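Local atomic coordinates of hypothetical protein PA2218 (Pseudomonas aeruginosa, PDB entry 2HDW), a protein that is uncharacterised but adopts an alpha/beta-hydrolase fold and probably acts as a hydrolase. Residues A[142-146]-A[282-288]. Sequence-based numbering, arbitrary orientation.
Sequences PRNVA and NAWTMTT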
# COMPACT_ATOMS: atom_id res chain seq x y z
N PRO A 142 6.07 18.56 -4.01
CA PRO A 142 4.83 18.64 -4.79
C PRO A 142 3.88 17.51 -4.43
O PRO A 142 4.31 16.46 -3.94
CB PRO A 142 5.31 18.52 -6.23
CG PRO A 142 6.74 18.96 -6.18
CD PRO A 142 7.22 18.33 -4.90
N ARG A 143 2.60 17.72 -4.68
CA ARG A 143 1.62 16.69 -4.39
C ARG A 143 1.78 15.52 -5.36
O ARG A 143 2.23 15.70 -6.50
CB ARG A 143 0.20 17.26 -4.50
CG ARG A 143 -0.07 18.39 -3.53
CD ARG A 143 0.18 17.92 -2.10
NE ARG A 143 -0.71 16.83 -1.72
CZ ARG A 143 -0.62 16.17 -0.56
NH1 ARG A 143 0.33 16.49 0.31
NH2 ARG A 143 -1.49 15.21 -0.28
N ASN A 144 1.43 14.33 -4.90
CA ASN A 144 1.48 13.13 -5.72
C ASN A 144 2.80 12.76 -6.38
O ASN A 144 2.87 12.56 -7.61
CB ASN A 144 0.38 13.19 -6.77
CG ASN A 144 -1.01 13.18 -6.16
OD1 ASN A 144 -1.16 12.94 -4.96
ND2 ASN A 144 -2.03 13.44 -6.98
N VAL A 145 3.86 12.68 -5.58
CA VAL A 145 5.16 12.25 -6.07
C VAL A 145 5.42 11.02 -5.20
O VAL A 145 4.89 10.93 -4.09
CB VAL A 145 6.25 13.33 -5.88
CG1 VAL A 145 6.42 13.67 -4.42
CG2 VAL A 145 7.57 12.85 -6.48
N ALA A 146 6.20 10.06 -5.69
CA ALA A 146 6.48 8.86 -4.90
C ALA A 146 7.94 8.44 -4.99
O ALA A 146 8.68 8.93 -5.83
CB ALA A 146 5.58 7.71 -5.37
N ASN A 282 -6.65 10.99 -11.12
CA ASN A 282 -5.55 11.93 -11.00
C ASN A 282 -4.28 11.28 -11.53
O ASN A 282 -4.34 10.51 -12.49
CB ASN A 282 -5.39 12.37 -9.54
CG ASN A 282 -6.61 13.11 -9.03
OD1 ASN A 282 -7.41 12.56 -8.28
ND2 ASN A 282 -6.78 14.35 -9.47
N ALA A 283 -3.13 11.57 -10.93
CA ALA A 283 -1.88 10.99 -11.41
C ALA A 283 -0.65 11.43 -10.65
O ALA A 283 -0.67 12.42 -9.92
CB ALA A 283 -1.68 11.34 -12.87
N TRP A 284 0.43 10.69 -10.84
CA TRP A 284 1.70 11.02 -10.22
C TRP A 284 2.35 12.05 -11.13
O TRP A 284 1.91 12.24 -12.27
CB TRP A 284 2.63 9.81 -10.16
CG TRP A 284 2.10 8.65 -9.38
CD1 TRP A 284 1.64 7.47 -9.89
CD2 TRP A 284 1.99 8.54 -7.96
NE1 TRP A 284 1.25 6.63 -8.87
CE2 TRP A 284 1.45 7.27 -7.67
CE3 TRP A 284 2.28 9.40 -6.89
CZ2 TRP A 284 1.21 6.83 -6.37
CZ3 TRP A 284 2.04 8.97 -5.59
CH2 TRP A 284 1.51 7.69 -5.34
N THR A 285 3.39 12.70 -10.64
CA THR A 285 4.12 13.66 -11.45
C THR A 285 4.74 12.84 -12.57
O THR A 285 4.98 11.64 -12.39
CB THR A 285 5.26 14.30 -10.66
OG1 THR A 285 6.13 13.26 -10.17
CG2 THR A 285 4.72 15.10 -9.49
N MET A 286 4.99 13.47 -13.71
CA MET A 286 5.59 12.77 -14.84
C MET A 286 6.96 12.19 -14.51
O MET A 286 7.33 11.14 -15.02
CB MET A 286 5.69 13.70 -16.06
CG MET A 286 4.35 13.96 -16.77
SD MET A 286 4.50 14.94 -18.29
CE MET A 286 5.04 13.68 -19.41
N THR A 287 7.72 12.84 -13.63
CA THR A 287 9.05 12.33 -13.31
C THR A 287 9.15 11.35 -12.12
O THR A 287 10.25 10.94 -11.74
CB THR A 287 10.06 13.49 -13.13
OG1 THR A 287 9.57 14.43 -12.17
CG2 THR A 287 10.27 14.20 -14.46
N THR A 288 8.01 10.96 -11.56
CA THR A 288 8.00 10.03 -10.43
C THR A 288 8.77 8.72 -10.67
O THR A 288 9.49 8.25 -9.79
CB THR A 288 6.55 9.69 -9.99
OG1 THR A 288 6.05 10.73 -9.14
CG2 THR A 288 6.50 8.36 -9.23
O HOH W 1 10.33 9.76 -7.77
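Asn144 and Trp284 bring the two loops together, their CA atoms 5.0 Å apart. The backbone O of Asn144 accepts a hydrogen bond from Thr285 N at 3.1 Å, the donor almost in line with the carbonyl but the bond bent at the hydrogen (140°), and also takes a CA-H...O contact from Trp284. Asn144 O lies in the plane of the indole, at its edge, 3.3 Å from Trp284 CE3. With its CG anti to the carbonyl carbon (chi1 -64°), Asn144 extends its amide along the partner chain, where ND2 makes a weak hydrogen bond to Ala283 O at 3.4 Å. Ala146 CB sits over one indole face, toward the rim, as a CH-pi contact 4.1 Å from the centroid of the Trp284 six-membered ring. Thr285 and Thr288 open and close a type I turn, their OG1 atoms sharing a hydrogen bond of 2.7 Å; Val145 CG2 rests on this pair, 3.7 Å from Thr288 OG1. A water donates to both Ala146 O and Thr288 O. The contact joins the loop before helix 148-164 to a largely helical insertion between strands 197-201 and 309-314, probably the cap of this alpha/beta-hydrolase fold; the Thr285-Thr288 turn touches helix 220-240 through Met286 and Thr287.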